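Local coordinates for pilus assembly protein CpaE (Caulobacter crescentus, PDB 4N0P) that takes part in pilus assembly and may bind and hydrolyse ATP as a whole protein, this chain being its response-regulator receiver-like domain, at residues Thr71-Val77 with Gly100-Val106; Ile20-Ile25 with Val140-Tyr144; Leu37-Ala41 with Leu131-Ile137. One frame throughout, in Å; residues are numbered along the deposited sequence. Where two conformers were deposited one is given.

Interaction 1 (Thr71-Val77 with Gly100-Val106)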
ATOM      1  N   THR A  71       5.969  11.377   4.985  1.00 19.09           N
ATOM      2  CA  THR A  71       5.568  10.037   4.568  1.00 19.28           C
ATOM      3  C   THR A  71       6.653   8.990   4.947  1.00 22.30           C
ATOM      4  O   THR A  71       7.860   9.307   4.891  1.00 20.91           O
ATOM      5  CB  THR A  71       5.253   9.983   3.072  1.00 20.27           C
ATOM      6  OG1 THR A  71       6.316  10.594   2.356  1.00 21.25           O
ATOM      7  CG2 THR A  71       3.943  10.690   2.710  1.00 23.04           C
ATOM      8  N   PRO A  72       6.219   7.733   5.291  1.00 21.56           N
ATOM      9  CA  PRO A  72       7.174   6.666   5.629  1.00 20.77           C
ATOM     10  C   PRO A  72       7.773   6.043   4.349  1.00 21.78           C
ATOM     11  O   PRO A  72       7.464   6.489   3.246  1.00 19.84           O
ATOM     12  CB  PRO A  72       6.281   5.653   6.374  1.00 23.54           C
ATOM     13  CG  PRO A  72       4.988   5.741   5.650  1.00 26.76           C
ATOM     14  CD  PRO A  72       4.827   7.237   5.400  1.00 21.94           C
ATOM     15  N   SER A  73       8.520   4.919   4.482  1.00 18.98           N
ATOM     16  CA  SER A  73       9.097   4.235   3.325  1.00 18.78           C
ATOM     17  C   SER A  73       8.022   3.774   2.338  1.00 21.26           C
ATOM     18  O   SER A  73       8.192   3.901   1.128  1.00 20.56           O
ATOM     19  CB  SER A  73       9.905   3.008   3.775  1.00 20.40           C
ATOM     20  OG  SER A  73      10.612   3.216   4.992  1.00 23.69           O
ATOM     21  N   LEU A  74       6.889   3.262   2.877  1.00 17.47           N
ATOM     22  CA  LEU A  74       5.836   2.695   2.069  1.00 18.13           C
ATOM     23  C   LEU A  74       4.469   3.087   2.612  1.00 20.36           C
ATOM     24  O   LEU A  74       4.232   2.966   3.818  1.00 20.52           O
ATOM     25  CB  LEU A  74       5.977   1.141   2.036  1.00 19.31           C
ATOM     26  CG  LEU A  74       4.863   0.369   1.298  1.00 25.98           C
ATOM     27  CD1 LEU A  74       4.887   0.670  -0.167  1.00 28.03           C
ATOM     28  CD2 LEU A  74       5.035  -1.131   1.444  1.00 32.00           C
ATOM     29  N   VAL A  75       3.617   3.604   1.741  1.00 17.00           N
ATOM     30  CA  VAL A  75       2.238   3.998   2.059  1.00 17.94           C
ATOM     31  C   VAL A  75       1.317   3.045   1.301  1.00 22.77           C
ATOM     32  O   VAL A  75       1.392   2.964   0.068  1.00 21.04           O
ATOM     33  CB  VAL A  75       1.942   5.481   1.713  1.00 22.59           C
ATOM     34  CG1 VAL A  75       0.460   5.801   1.948  1.00 23.89           C
ATOM     35  CG2 VAL A  75       2.818   6.424   2.543  1.00 22.07           C
ATOM     36  N   MET A  76       0.466   2.314   2.019  1.00 19.05           N
ATOM     37  CA  MET A  76      -0.509   1.416   1.388  1.00 18.49           C
ATOM     38  C   MET A  76      -1.880   2.048   1.554  1.00 21.94           C
ATOM     39  O   MET A  76      -2.214   2.497   2.657  1.00 21.26           O
ATOM     40  CB  MET A  76      -0.475   0.015   2.030  1.00 21.58           C
ATOM     41  CG  MET A  76       0.840  -0.694   1.856  1.00 26.15           C
ATOM     42  SD  MET A  76       0.788  -2.389   2.535  1.00 30.87           S
ATOM     43  CE  MET A  76      -0.238  -3.180   1.392  1.00 27.86           C
ATOM     44  N   VAL A  77      -2.633   2.203   0.457  1.00 19.20           N
ATOM     45  CA  VAL A  77      -3.916   2.908   0.545  1.00 19.35           C
ATOM     46  C   VAL A  77      -5.038   2.130  -0.132  1.00 23.89           C
ATOM     47  O   VAL A  77      -4.825   1.356  -1.063  1.00 23.27           O
ATOM     48  CB  VAL A  77      -3.845   4.347  -0.019  1.00 21.92           C
ATOM     49  CG1 VAL A  77      -2.957   5.248   0.845  1.00 21.50           C
ATOM     50  CG2 VAL A  77      -3.392   4.347  -1.484  1.00 21.44           C
ATOM     51  N   GLY A 100      11.610   9.052  -1.902  0.50 24.48           N
ATOM     52  CA  GLY A 100      11.871   7.756  -1.314  0.50 24.08           C
ATOM     53  C   GLY A 100      10.605   7.031  -0.917  0.50 26.75           C
ATOM     54  O   GLY A 100      10.672   5.828  -0.648  0.50 27.40           O
ATOM     55  N   THR A 101       9.440   7.744  -0.836  1.00 21.06           N
ATOM     56  CA  THR A 101       8.215   7.028  -0.476  1.00 18.96           C
ATOM     57  C   THR A 101       7.624   6.263  -1.673  1.00 21.31           C
ATOM     58  O   THR A 101       7.429   6.818  -2.759  1.00 22.32           O
ATOM     59  CB  THR A 101       7.172   8.035   0.094  1.00 20.36           C
ATOM     60  OG1 THR A 101       7.691   8.567   1.312  1.00 20.57           O
ATOM     61  CG2 THR A 101       5.802   7.386   0.368  1.00 20.84           C
ATOM     62  N   LYS A 102       7.291   5.008  -1.437  1.00 17.79           N
ATOM     63  CA  LYS A 102       6.601   4.170  -2.436  1.00 17.85           C
ATOM     64  C   LYS A 102       5.126   4.107  -2.075  1.00 22.47           C
ATOM     65  O   LYS A 102       4.782   4.126  -0.888  1.00 21.13           O
ATOM     66  CB  LYS A 102       7.202   2.753  -2.463  1.00 21.36           C
ATOM     67  CG  LYS A 102       8.659   2.763  -2.960  1.00 24.01           C
ATOM     68  CD  LYS A 102       9.241   1.375  -3.022  1.00 33.20           C
ATOM     69  CE  LYS A 102      10.748   1.402  -3.233  1.00 36.11           C
ATOM     70  NZ  LYS A 102      11.116   1.931  -4.580  1.00 44.07           N
ATOM     71  N   VAL A 103       4.262   4.013  -3.083  1.00 20.18           N
ATOM     72  CA  VAL A 103       2.825   3.931  -2.835  1.00 19.41           C
ATOM     73  C   VAL A 103       2.277   2.643  -3.443  1.00 22.69           C
ATOM     74  O   VAL A 103       2.540   2.326  -4.609  1.00 22.84           O
ATOM     75  CB  VAL A 103       2.065   5.199  -3.348  1.00 23.49           C
ATOM     76  CG1 VAL A 103       0.541   5.012  -3.269  1.00 23.20           C
ATOM     77  CG2 VAL A 103       2.496   6.453  -2.568  1.00 23.35           C
ATOM     78  N   VAL A 104       1.501   1.901  -2.641  1.00 19.68           N
ATOM     79  CA  VAL A 104       0.862   0.668  -3.092  1.00 19.09           C
ATOM     80  C   VAL A 104      -0.643   0.879  -2.906  1.00 22.68           C
ATOM     81  O   VAL A 104      -1.061   1.320  -1.844  1.00 20.34           O
ATOM     82  CB  VAL A 104       1.390  -0.574  -2.318  1.00 22.02           C
ATOM     83  CG1 VAL A 104       0.524  -1.792  -2.600  1.00 21.73           C
ATOM     84  CG2 VAL A 104       2.846  -0.867  -2.685  1.00 22.45           C
ATOM     85  N   VAL A 105      -1.434   0.525  -3.905  1.00 19.45           N
ATOM     86  CA  VAL A 105      -2.884   0.666  -3.827  1.00 18.70           C
ATOM     87  C   VAL A 105      -3.497  -0.720  -3.695  1.00 22.63           C
ATOM     88  O   VAL A 105      -3.111  -1.628  -4.414  1.00 21.21           O
ATOM     89  CB  VAL A 105      -3.437   1.429  -5.076  1.00 22.15           C
ATOM     90  CG1 VAL A 105      -4.985   1.410  -5.118  1.00 22.01           C
ATOM     91  CG2 VAL A 105      -2.882   2.869  -5.146  1.00 21.84           C
ATOM     92  N   VAL A 106      -4.470  -0.868  -2.784  1.00 19.99           N
ATOM     93  CA  VAL A 106      -5.231  -2.104  -2.643  1.00 19.77           C
ATOM     94  C   VAL A 106      -6.637  -1.778  -3.142  1.00 25.30           C
ATOM     95  O   VAL A 106      -7.238  -0.826  -2.663  1.00 26.19           O
ATOM     96  CB  VAL A 106      -5.243  -2.659  -1.197  1.00 24.42           C
ATOM     97  CG1 VAL A 106      -6.051  -3.957  -1.142  1.00 25.16           C
ATOM     98  CG2 VAL A 106      -3.823  -2.880  -0.672  1.00 24.49           C
TER
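Leu74 and Val104 meet across two adjacent parallel strands, 74-77 and 102-107, of a receiver-like (CheY-type) alpha/beta fold. Helix 83-94 links them in a beta-alpha-beta unit. The backbones are joined in ladder fashion, with Val75 N bonded to Lys102 O and Val104 N to Val75 O.

Leu74, Met76, Lys102 and Val104 share one face of the sheet. CG of Leu74 lies anti to the backbone N (chi1 176°), and its CD1 comes down between Lys102 and Val104. Leu74 CD1 is 3.6 Å from Val104 CG2 and 3.9 Å from Lys102 CB. Helix 133-144 lies over this face and touches Leu74 and Val104. The bent end of Met76 brings its CE to Val106 CG2, at 4.1 Å.

The other face carries Val75, Val77, Val103 and Val105. Val77 CG2 points across and packs against Val105 CG2 at 4.0 Å. Val75 CG2 meets Thr101 CG2 at 3.8 Å.

Before the strands, Thr101 fits its hydroxyl into the bend at Thr71-Pro72. Asp98 N bonds to Thr71 OG1. Thr71 OG1 donates to Thr101 OG1 over 2.7 Å, and Thr101 OG1 donates to Pro72 O over 2.8 Å, with the donor tilted 30° from the carbonyl plane of Pro72.

Interaction 2 (Ile20-Ile25 with Val140-Tyr144)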
ATOM      1  N   ILE A  20      11.959  -8.833   4.765  1.00 23.82           N
ATOM      2  CA  ILE A  20      11.839  -7.520   4.156  1.00 22.04           C
ATOM      3  C   ILE A  20      12.807  -6.586   4.916  1.00 24.72           C
ATOM      4  O   ILE A  20      13.068  -6.811   6.113  1.00 21.71           O
ATOM      5  CB  ILE A  20      10.325  -7.149   4.189  1.00 25.91           C
ATOM      6  CG1 ILE A  20       9.637  -7.593   2.856  1.00 27.81           C
ATOM      7  CG2 ILE A  20      10.064  -5.658   4.428  1.00 25.84           C
ATOM      8  CD1 ILE A  20       9.470  -9.057   2.613  1.00 37.39           C
ATOM      9  N   PRO A  21      13.402  -5.567   4.246  1.00 25.22           N
ATOM     10  CA  PRO A  21      14.373  -4.713   4.949  1.00 25.08           C
ATOM     11  C   PRO A  21      13.737  -3.800   5.986  1.00 27.44           C
ATOM     12  O   PRO A  21      12.518  -3.803   6.152  1.00 24.54           O
ATOM     13  CB  PRO A  21      15.035  -3.916   3.831  1.00 27.64           C
ATOM     14  CG  PRO A  21      14.093  -3.929   2.753  1.00 30.66           C
ATOM     15  CD  PRO A  21      13.293  -5.186   2.816  1.00 26.30           C
ATOM     16  N   ARG A  22      14.559  -3.089   6.757  1.00 24.99           N
ATOM     17  CA  ARG A  22      14.010  -2.247   7.813  1.00 24.14           C
ATOM     18  C   ARG A  22      13.389  -0.999   7.184  1.00 27.45           C
ATOM     19  O   ARG A  22      14.073  -0.106   6.725  1.00 25.61           O
ATOM     20  CB  ARG A  22      15.049  -1.903   8.882  1.00 26.93           C
ATOM     21  CG  ARG A  22      14.431  -1.204  10.085  1.00 35.56           C
ATOM     22  CD  ARG A  22      15.433  -1.021  11.191  1.00 43.25           C
ATOM     23  NE  ARG A  22      16.563  -0.191  10.777  1.00 40.92           N
ATOM     24  CZ  ARG A  22      17.618   0.067  11.543  1.00 56.51           C
ATOM     25  NH1 ARG A  22      17.695  -0.439  12.771  1.00 39.95           N
ATOM     26  NH2 ARG A  22      18.608   0.825  11.085  1.00 39.34           N
ATOM     27  N   ILE A  23      12.078  -0.990   7.148  1.00 22.47           N
ATOM     28  CA  ILE A  23      11.279   0.078   6.570  1.00 22.21           C
ATOM     29  C   ILE A  23      10.105   0.368   7.493  1.00 25.87           C
ATOM     30  O   ILE A  23       9.795  -0.415   8.397  1.00 24.73           O
ATOM     31  CB  ILE A  23      10.779  -0.322   5.139  1.00 24.73           C
ATOM     32  CG1 ILE A  23       9.899  -1.616   5.175  1.00 24.01           C
ATOM     33  CG2 ILE A  23      11.925  -0.435   4.109  1.00 24.51           C
ATOM     34  CD1 ILE A  23       9.122  -1.878   3.906  1.00 26.01           C
ATOM     35  N   THR A  24       9.458   1.502   7.256  1.00 18.83           N
ATOM     36  CA  THR A  24       8.225   1.876   7.953  1.00 18.41           C
ATOM     37  C   THR A  24       7.113   1.808   6.927  1.00 22.52           C
ATOM     38  O   THR A  24       7.276   2.325   5.805  1.00 21.72           O
ATOM     39  CB  THR A  24       8.333   3.254   8.610  1.00 31.31           C
ATOM     40  OG1 THR A  24       8.874   4.174   7.641  1.00 40.76           O
ATOM     41  CG2 THR A  24       9.220   3.236   9.840  1.00 28.68           C
ATOM     42  N   ILE A  25       6.013   1.129   7.275  1.00 18.32           N
ATOM     43  CA  ILE A  25       4.863   0.974   6.398  1.00 17.99           C
ATOM     44  C   ILE A  25       3.635   1.562   7.074  1.00 20.41           C
ATOM     45  O   ILE A  25       3.354   1.180   8.202  1.00 22.58           O
ATOM     46  CB  ILE A  25       4.573  -0.524   6.040  1.00 21.40           C
ATOM     47  CG1 ILE A  25       5.772  -1.245   5.388  1.00 22.13           C
ATOM     48  CG2 ILE A  25       3.273  -0.640   5.181  1.00 22.53           C
ATOM     49  CD1 ILE A  25       5.593  -2.823   5.304  1.00 22.33           C
ATOM     50  N   VAL A 140       5.671  -6.366  -1.222  1.00 21.60           N
ATOM     51  CA  VAL A 140       6.596  -5.497  -0.480  1.00 21.57           C
ATOM     52  C   VAL A 140       8.063  -5.890  -0.800  1.00 26.15           C
ATOM     53  O   VAL A 140       8.871  -5.022  -1.146  1.00 25.82           O
ATOM     54  CB  VAL A 140       6.319  -5.529   1.044  1.00 23.63           C
ATOM     55  CG1 VAL A 140       7.347  -4.707   1.810  1.00 23.76           C
ATOM     56  CG2 VAL A 140       4.901  -5.037   1.348  1.00 23.50           C
ATOM     57  N   GLY A 141       8.362  -7.187  -0.725  1.00 24.74           N
ATOM     58  CA  GLY A 141       9.696  -7.715  -1.009  1.00 25.45           C
ATOM     59  C   GLY A 141      10.209  -7.336  -2.384  1.00 27.66           C
ATOM     60  O   GLY A 141      11.349  -6.905  -2.501  1.00 27.27           O
ATOM     61  N   ALA A 142       9.346  -7.424  -3.414  1.00 26.53           N
ATOM     62  CA  ALA A 142       9.670  -7.108  -4.821  1.00 27.03           C
ATOM     63  C   ALA A 142      10.043  -5.641  -5.032  1.00 34.53           C
ATOM     64  O   ALA A 142      10.796  -5.336  -5.958  1.00 36.09           O
ATOM     65  CB  ALA A 142       8.509  -7.475  -5.724  1.00 27.66           C
ATOM     66  N   LEU A 143       9.565  -4.736  -4.171  1.00 30.81           N
ATOM     67  CA  LEU A 143       9.857  -3.306  -4.299  1.00 31.67           C
ATOM     68  C   LEU A 143      11.283  -2.960  -3.877  1.00 37.91           C
ATOM     69  O   LEU A 143      11.787  -1.896  -4.246  1.00 37.54           O
ATOM     70  CB  LEU A 143       8.863  -2.460  -3.486  1.00 32.06           C
ATOM     71  CG  LEU A 143       7.379  -2.540  -3.906  1.00 37.45           C
ATOM     72  CD1 LEU A 143       6.539  -1.612  -3.069  1.00 38.11           C
ATOM     73  CD2 LEU A 143       7.194  -2.298  -5.398  1.00 40.55           C
ATOM     74  N   TYR A 144      11.929  -3.839  -3.105  1.00 34.40           N
ATOM     75  CA  TYR A 144      13.266  -3.573  -2.599  1.00 35.06           C
ATOM     76  C   TYR A 144      14.309  -4.533  -3.180  1.00 43.41           C
ATOM     77  O   TYR A 144      15.502  -4.296  -3.001  1.00 44.53           O
ATOM     78  CB  TYR A 144      13.246  -3.604  -1.052  1.00 35.28           C
ATOM     79  CG  TYR A 144      12.340  -2.528  -0.498  1.00 34.39           C
ATOM     80  CD1 TYR A 144      12.759  -1.203  -0.440  1.00 34.49           C
ATOM     81  CD2 TYR A 144      11.030  -2.820  -0.111  1.00 34.95           C
ATOM     82  CE1 TYR A 144      11.914  -0.199   0.030  1.00 33.80           C
ATOM     83  CE2 TYR A 144      10.166  -1.818   0.331  1.00 35.21           C
ATOM     84  CZ  TYR A 144      10.614  -0.508   0.402  1.00 38.88           C
ATOM     85  OH  TYR A 144       9.775   0.490   0.822  1.00 35.22           O
TER
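The backbone of Ile20-Ile25 passes the last turns of helix 133-144, closest where Ile20 CA comes 5.6 Å from Gly141 CA, and no hydrogen bond joins the two segments. The contact is made by apolar side chains.

Val140 CG1 sits among three isoleucines. Ile20 CG1 approaches Val140 CG1 to 3.8 Å, with the two side chains at about a right angle. Ile23 CD1 lies 3.9 Å from Val140 CG1, and Ile25 CD1 is a little farther from the same methyl. Gly141 has no side chain, and the end of Ile20 rests directly on its backbone, with Ile20 CD1 3.9 Å from Gly141 CA.

The Tyr144 ring forms the second half. Ile23 CG2 lies over one face of it, 3.9 Å from Tyr144 CZ. The other branch of Ile23, set by chi1 of 60°, brings CD1 to 3.7 Å from Tyr144 CE2. Pro21 CG comes obliquely to the root of the ring, 3.9 Å from Tyr144 CB.

Val140 also touches Leu74, and Tyr144 touches Lys102. The contact thus joins the segment leading into strand 24-28, and Ile25 in that strand, to the end of the C-terminal helix, as part of the helix-on-sheet packing in a receiver-like alpha/beta fold.

Interaction 3 (Leu37-Ala41 with Leu131-Ile137)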
ATOM      1  N   LEU A  37      -5.873  -8.616   6.683  1.00 21.96           N
ATOM      2  CA  LEU A  37      -4.866  -9.202   5.811  1.00 22.55           C
ATOM      3  C   LEU A  37      -3.506  -8.552   6.041  1.00 23.65           C
ATOM      4  O   LEU A  37      -2.511  -9.245   6.125  1.00 25.02           O
ATOM      5  CB  LEU A  37      -5.310  -8.995   4.341  1.00 23.95           C
ATOM      6  CG  LEU A  37      -4.221  -9.165   3.299  1.00 30.63           C
ATOM      7  CD1 LEU A  37      -4.083 -10.613   2.912  1.00 32.06           C
ATOM      8  CD2 LEU A  37      -4.504  -8.265   2.105  1.00 33.34           C
ATOM      9  N   ILE A  38      -3.466  -7.208   6.117  1.00 20.61           N
ATOM     10  CA  ILE A  38      -2.193  -6.500   6.294  1.00 19.59           C
ATOM     11  C   ILE A  38      -1.647  -6.796   7.697  1.00 24.68           C
ATOM     12  O   ILE A  38      -0.451  -7.060   7.837  1.00 25.73           O
ATOM     13  CB  ILE A  38      -2.368  -4.992   5.994  1.00 22.97           C
ATOM     14  CG1 ILE A  38      -2.684  -4.831   4.465  1.00 23.93           C
ATOM     15  CG2 ILE A  38      -1.082  -4.204   6.405  1.00 26.39           C
ATOM     16  CD1 ILE A  38      -3.117  -3.417   4.033  1.00 31.35           C
ATOM     17  N   GLU A  39      -2.530  -6.851   8.711  1.00 22.75           N
ATOM     18  CA  GLU A  39      -2.097  -7.189  10.079  1.00 22.85           C
ATOM     19  C   GLU A  39      -1.519  -8.617  10.135  1.00 26.94           C
ATOM     20  O   GLU A  39      -0.486  -8.846  10.773  1.00 24.58           O
ATOM     21  CB  GLU A  39      -3.254  -7.014  11.059  1.00 25.07           C
ATOM     22  CG  GLU A  39      -3.588  -5.546  11.355  1.00 35.72           C
ATOM     23  CD  GLU A  39      -2.737  -4.737  12.327  1.00 55.70           C
ATOM     24  OE1 GLU A  39      -1.548  -5.078  12.520  1.00 44.36           O
ATOM     25  OE2 GLU A  39      -3.244  -3.709  12.836  1.00 46.57           O
ATOM     26  N   LYS A  40      -2.111  -9.549   9.380  1.00 24.39           N
ATOM     27  CA  LYS A  40      -1.615 -10.927   9.284  1.00 23.74           C
ATOM     28  C   LYS A  40      -0.245 -10.949   8.610  1.00 25.36           C
ATOM     29  O   LYS A  40       0.662 -11.613   9.099  1.00 25.39           O
ATOM     30  CB  LYS A  40      -2.611 -11.799   8.507  1.00 26.64           C
ATOM     31  CG  LYS A  40      -2.770 -13.186   9.081  1.00 56.74           C
ATOM     32  CD  LYS A  40      -3.897 -13.962   8.395  1.00 75.51           C
ATOM     33  CE  LYS A  40      -5.257 -13.811   9.060  1.00 91.60           C
ATOM     34  NZ  LYS A  40      -6.263 -14.746   8.495  1.00102.75           N
ATOM     35  N   ALA A  41      -0.081 -10.210   7.497  1.00 22.14           N
ATOM     36  CA  ALA A  41       1.207 -10.095   6.806  1.00 22.07           C
ATOM     37  C   ALA A  41       2.254  -9.456   7.746  1.00 25.23           C
ATOM     38  O   ALA A  41       3.367  -9.952   7.839  1.00 23.95           O
ATOM     39  CB  ALA A  41       1.043  -9.251   5.543  1.00 22.27           C
ATOM     40  N   LEU A 131      -6.661 -11.393  -1.630  1.00 40.91           N
ATOM     41  CA  LEU A 131      -5.228 -11.649  -1.512  1.00 39.86           C
ATOM     42  C   LEU A 131      -4.944 -12.490  -0.301  1.00 36.19           C
ATOM     43  O   LEU A 131      -5.707 -12.435   0.658  1.00 33.18           O
ATOM     44  CB  LEU A 131      -4.513 -10.303  -1.270  1.00 41.08           C
ATOM     45  CG  LEU A 131      -4.383  -9.317  -2.374  1.00 47.11           C
ATOM     46  CD1 LEU A 131      -4.760  -7.939  -1.873  1.00 47.29           C
ATOM     47  CD2 LEU A 131      -2.966  -9.311  -2.899  1.00 49.98           C
ATOM     48  N   GLY A 132      -3.788 -13.141  -0.291  1.00 31.54           N
ATOM     49  CA  GLY A 132      -3.297 -13.844   0.886  1.00 30.34           C
ATOM     50  C   GLY A 132      -2.120 -13.072   1.484  1.00 30.14           C
ATOM     51  O   GLY A 132      -1.461 -12.289   0.781  1.00 26.21           O
ATOM     52  N   PRO A 133      -1.792 -13.264   2.780  1.00 28.41           N
ATOM     53  CA  PRO A 133      -0.653 -12.532   3.376  1.00 27.54           C
ATOM     54  C   PRO A 133       0.666 -12.720   2.620  1.00 28.72           C
ATOM     55  O   PRO A 133       1.425 -11.758   2.511  1.00 27.34           O
ATOM     56  CB  PRO A 133      -0.559 -13.138   4.786  1.00 30.41           C
ATOM     57  CG  PRO A 133      -1.935 -13.612   5.068  1.00 35.87           C
ATOM     58  CD  PRO A 133      -2.439 -14.144   3.767  1.00 31.24           C
ATOM     59  N   LEU A 134       0.941 -13.944   2.076  1.00 25.28           N
ATOM     60  CA  LEU A 134       2.176 -14.185   1.301  1.00 26.55           C
ATOM     61  C   LEU A 134       2.222 -13.273   0.051  1.00 28.44           C
ATOM     62  O   LEU A 134       3.284 -12.770  -0.309  1.00 27.48           O
ATOM     63  CB  LEU A 134       2.322 -15.675   0.921  1.00 28.29           C
ATOM     64  CG  LEU A 134       3.583 -16.078   0.127  1.00 36.27           C
ATOM     65  CD1 LEU A 134       4.875 -15.758   0.890  1.00 37.54           C
ATOM     66  CD2 LEU A 134       3.541 -17.560  -0.231  1.00 41.07           C
ATOM     67  N   GLN A 135       1.058 -13.003  -0.573  1.00 26.12           N
ATOM     68  CA  GLN A 135       1.036 -12.119  -1.737  1.00 26.07           C
ATOM     69  C   GLN A 135       1.446 -10.700  -1.339  1.00 26.73           C
ATOM     70  O   GLN A 135       2.150 -10.049  -2.100  1.00 24.33           O
ATOM     71  CB  GLN A 135      -0.355 -12.132  -2.421  1.00 28.70           C
ATOM     72  CG  GLN A 135      -0.632 -13.407  -3.242  1.00 54.20           C
ATOM     73  CD  GLN A 135      -0.674 -14.685  -2.417  1.00 77.76           C
ATOM     74  OE1 GLN A 135      -1.432 -14.812  -1.451  1.00 71.49           O
ATOM     75  NE2 GLN A 135       0.163 -15.655  -2.765  1.00 72.92           N
ATOM     76  N   VAL A 136       1.036 -10.225  -0.137  1.00 24.27           N
ATOM     77  CA  VAL A 136       1.408  -8.900   0.372  1.00 22.46           C
ATOM     78  C   VAL A 136       2.922  -8.863   0.648  1.00 24.50           C
ATOM     79  O   VAL A 136       3.578  -7.903   0.248  1.00 22.73           O
ATOM     80  CB  VAL A 136       0.578  -8.496   1.615  1.00 25.87           C
ATOM     81  CG1 VAL A 136       1.130  -7.229   2.306  1.00 25.95           C
ATOM     82  CG2 VAL A 136      -0.880  -8.292   1.214  1.00 25.49           C
ATOM     83  N   ILE A 137       3.475  -9.914   1.327  1.00 21.58           N
ATOM     84  CA  ILE A 137       4.893 -10.003   1.640  1.00 21.55           C
ATOM     85  C   ILE A 137       5.705  -9.960   0.336  1.00 25.18           C
ATOM     86  O   ILE A 137       6.695  -9.226   0.269  1.00 22.33           O
ATOM     87  CB  ILE A 137       5.183 -11.294   2.501  1.00 24.24           C
ATOM     88  CG1 ILE A 137       4.497 -11.190   3.883  1.00 25.03           C
ATOM     89  CG2 ILE A 137       6.694 -11.594   2.612  1.00 25.65           C
ATOM     90  CD1 ILE A 137       4.174 -12.513   4.525  1.00 35.42           C
TER
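Leu37 lays its two methyls over Leu131 and Gly132, just ahead of helix 133-144, and over Val136 in its first turn. This is helix-to-helix packing in a receiver-like alpha/beta fold. Helix 32-42, which follows strand 24-28, meets the C-terminal helix. The axes of the short helical segments come within 8.7 Å and make an angle of 69°, which keeps the contact local. No hydrogen bond crosses it.

The branches of Leu37 divide the work. CG is anti to the backbone N (chi1 163°), which carries the end of the side chain nearer to the other segment. Leu37 CD1 lies against the backbone ahead of the helix, 3.3 Å from Leu131 O and 3.5 Å from Gly132 C. CD2 takes the apolar side. Leu37 CD2 packs on Val136 CG2 at 3.7 Å and also meets the side chain of Leu131, which crosses Leu37 at about a right angle.

One helical turn later, Ala41 lets the two backbones come close. Ala41 CA is 4.6 Å from Pro133 CA. Ala41 CB faces Val136 CG1 at 3.8 Å and has Pro133 and Ile137 close by. Val136 therefore serves both partners: one branch meets Leu37 and the other meets Ala41. Ile137 also reaches Ile20 and Asp44, so the packing continues into the loops around it.

Gly132 is the N-cap residue of helix 133-144. Its N makes a weak hydrogen bond to the side chain of Gln135 in the first turn.

At the exposed border, the aliphatic part of Lys40 passes obliquely over the CG corner of the Pro133 ring, while the end of this side chain leads away. Pro133 CG sits 3.9 Å from Lys40 CD.

Overall arrangement
Interaction 1 lies nearest the centre of the chain and is the one with bonds across it: a strand ladder with valines on both faces and a hydroxyl chain at its entrance. Interactions 2 and 3 lie farther out and rely on apolar packing. Both use helix 133-144, interaction 2 near its C-terminal end and interaction 3 at its start. Their other partners, the lead-in and start of strand 24-28, and helix 32-42, follow each other in the chain. Interaction 2 is mostly buried; interaction 3 has an exposed border at Lys40. Ser73 OG and Thr24 N connect interactions 1 and 2 by a probable hydrogen bond, while Met76 packs on Ile38 between interactions 1 and 3.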